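Response regulator aspartate phosphatase I (Bacillus subtilis subsp. subtilis, PDB 4I1A) dephosphorylates the sporulation phosphotransferase Spo0F and activates excision and transfer of the mobile element ICEBs1 by inactivating its repressor ImmR. Local coordinates at residues Phe161-Ala166 / Phe188-Asn193. Sequence-based numbering, arbitrary orientation.
Sequences FSMNYA and FIVAGN
Met163 lays its thioether alongside the stem of Asn193, the two side chains running side by side in opposite senses, with SD and CE both 4.0 Å from Asn193 CB. They join consecutive, nearly antiparallel helices of the tetratricopeptide repeat superhelix, 159-173 and 180-196, here carrying residues of the predicted second and third repeats. The axes of 161-166 and 188-193 come within 8.9 Å, at 156° between their directions, a spacing that small residues permit. Ala166 is one of them: its lone methyl points at the other helix and meets both Val190 CG2 (3.8 Å) and Ile189 CG2 (3.9 Å). Beta-branched Val190 and Ile189 suit the opposing face because each brings a methyl to Ala166 directly from CB. Met163, unbranched and flexible, curves along the flank, its sulphur 4.2 Å from Val190 CG1. One polar link crosses this buried, mostly apolar seam: the short side chain of Asn193 presents an amide N-H to the Ser162 hydroxyl. Ser162, small enough to sit between helices, holds OG anti to its backbone N (chi1 170°), and OG has a second hydrogen-bond partner in Ser150 O of helix 139-155, tying in a third helix. An alanine in place of Asn193 would probably leave Ser162 OG without its amide donor and open a gap against Ser162 CB. The Asn193 ND2 to Ser162 OG hydrogen bond is short, 2.6 Å, with OG only 13° out of the amide plane.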
loop_
_atom_site.group_PDB
_atom_site.type_symbol
_atom_site.label_atom_id
_atom_site.label_comp_id
_atom_site.label_asym_id
_atom_site.label_seq_id
_atom_site.Cartn_x
_atom_site.Cartn_y
_atom_site.Cartn_z
ATOM N N PHE A 161 -2.269 10.630 -14.116
ATOM C CA PHE A 161 -2.481 11.963 -13.550
ATOM C C PHE A 161 -1.827 12.131 -12.180
ATOM O O PHE A 161 -1.224 13.161 -11.894
ATOM C CB PHE A 161 -3.977 12.278 -13.458
ATOM C CG PHE A 161 -4.561 12.810 -14.734
ATOM C CD1 PHE A 161 -4.485 12.077 -15.902
ATOM C CD2 PHE A 161 -5.191 14.045 -14.764
ATOM C CE1 PHE A 161 -5.021 12.565 -17.075
ATOM C CE2 PHE A 161 -5.734 14.538 -15.937
ATOM C CZ PHE A 161 -5.648 13.795 -17.096
ATOM N N SER A 162 -1.956 11.113 -11.340
ATOM C CA SER A 162 -1.408 11.161 -9.996
ATOM C C SER A 162 0.096 11.356 -10.037
ATOM O O SER A 162 0.635 12.251 -9.389
ATOM C CB SER A 162 -1.751 9.881 -9.236
ATOM O OG SER A 162 -1.037 9.815 -8.020
ATOM N N MET A 163 0.771 10.527 -10.824
ATOM C CA MET A 163 2.223 10.579 -10.894
ATOM C C MET A 163 2.719 11.883 -11.510
ATOM O O MET A 163 3.810 12.351 -11.193
ATOM C CB MET A 163 2.763 9.371 -11.648
ATOM C CG MET A 163 4.253 9.160 -11.478
ATOM S SD MET A 163 4.663 7.413 -11.527
ATOM C CE MET A 163 3.443 6.796 -12.683
ATOM N N ASN A 164 1.913 12.477 -12.384
ATOM C CA ASN A 164 2.258 13.772 -12.959
ATOM C C ASN A 164 2.211 14.859 -11.889
ATOM O O ASN A 164 3.168 15.617 -11.711
ATOM C CB ASN A 164 1.320 14.124 -14.110
ATOM C CG ASN A 164 1.760 15.379 -14.867
ATOM O OD1 ASN A 164 1.544 16.506 -14.412
ATOM N ND2 ASN A 164 2.373 15.183 -16.034
ATOM N N TYR A 165 1.103 14.922 -11.161
ATOM C CA TYR A 165 0.938 15.951 -10.142
ATOM C C TYR A 165 1.869 15.736 -8.954
ATOM O O TYR A 165 2.265 16.694 -8.293
ATOM C CB TYR A 165 -0.527 16.071 -9.704
ATOM C CG TYR A 165 -1.358 16.867 -10.694
ATOM C CD1 TYR A 165 -1.395 18.258 -10.643
ATOM C CD2 TYR A 165 -2.088 16.230 -11.692
ATOM C CE1 TYR A 165 -2.151 18.992 -11.554
ATOM C CE2 TYR A 165 -2.839 16.956 -12.609
ATOM C CZ TYR A 165 -2.866 18.335 -12.535
ATOM O OH TYR A 165 -3.618 19.051 -13.441
ATOM N N ALA A 166 2.230 14.483 -8.702
ATOM C CA ALA A 166 3.136 14.151 -7.606
ATOM C C ALA A 166 4.536 14.652 -7.921
ATOM O O ALA A 166 5.167 15.330 -7.103
ATOM C CB ALA A 166 3.155 12.651 -7.367
ATOM N N PHE A 188 6.310 8.804 -1.836
ATOM C CA PHE A 188 5.433 7.656 -1.573
ATOM C C PHE A 188 4.355 7.578 -2.635
ATOM O O PHE A 188 4.001 6.494 -3.081
ATOM C CB PHE A 188 4.762 7.712 -0.181
ATOM C CG PHE A 188 5.661 7.311 0.969
ATOM C CD1 PHE A 188 7.017 7.080 0.778
ATOM C CD2 PHE A 188 5.146 7.182 2.251
ATOM C CE1 PHE A 188 7.856 6.725 1.849
ATOM C CE2 PHE A 188 5.972 6.827 3.331
ATOM C CZ PHE A 188 7.332 6.597 3.128
ATOM N N ILE A 189 3.810 8.727 -3.022
ATOM C CA ILE A 189 2.768 8.745 -4.048
ATOM C C ILE A 189 3.339 8.226 -5.369
ATOM O O ILE A 189 2.728 7.381 -6.026
ATOM C CB ILE A 189 2.171 10.156 -4.255
ATOM C CG1 ILE A 189 1.665 10.730 -2.933
ATOM C CG2 ILE A 189 1.036 10.119 -5.271
ATOM C CD1 ILE A 189 0.472 10.002 -2.382
ATOM N N VAL A 190 4.509 8.739 -5.751
ATOM C CA VAL A 190 5.158 8.311 -6.981
ATOM C C VAL A 190 5.325 6.799 -6.965
ATOM O O VAL A 190 4.875 6.101 -7.880
ATOM C CB VAL A 190 6.530 8.998 -7.185
ATOM C CG1 VAL A 190 7.286 8.341 -8.335
ATOM C CG2 VAL A 190 6.344 10.498 -7.457
ATOM N N ALA A 191 5.939 6.307 -5.894
ATOM C CA ALA A 191 6.201 4.878 -5.711
ATOM C C ALA A 191 4.934 4.022 -5.606
ATOM O O ALA A 191 4.904 2.906 -6.119
ATOM C CB ALA A 191 7.061 4.668 -4.505
ATOM N N GLY A 192 3.899 4.534 -4.934
ATOM C CA GLY A 192 2.602 3.866 -4.890
ATOM C C GLY A 192 2.007 3.721 -6.289
ATOM O O GLY A 192 1.460 2.676 -6.644
ATOM N N ASN A 193 2.112 4.778 -7.088
ATOM C CA ASN A 193 1.653 4.727 -8.471
ATOM C C ASN A 193 2.447 3.714 -9.292
ATOM O O ASN A 193 1.880 2.956 -10.076
ATOM C CB ASN A 193 1.751 6.106 -9.105
ATOM C CG ASN A 193 0.603 7.014 -8.708
ATOM O OD1 ASN A 193 -0.558 6.692 -8.944
ATOM N ND2 ASN A 193 0.924 8.162 -8.109
#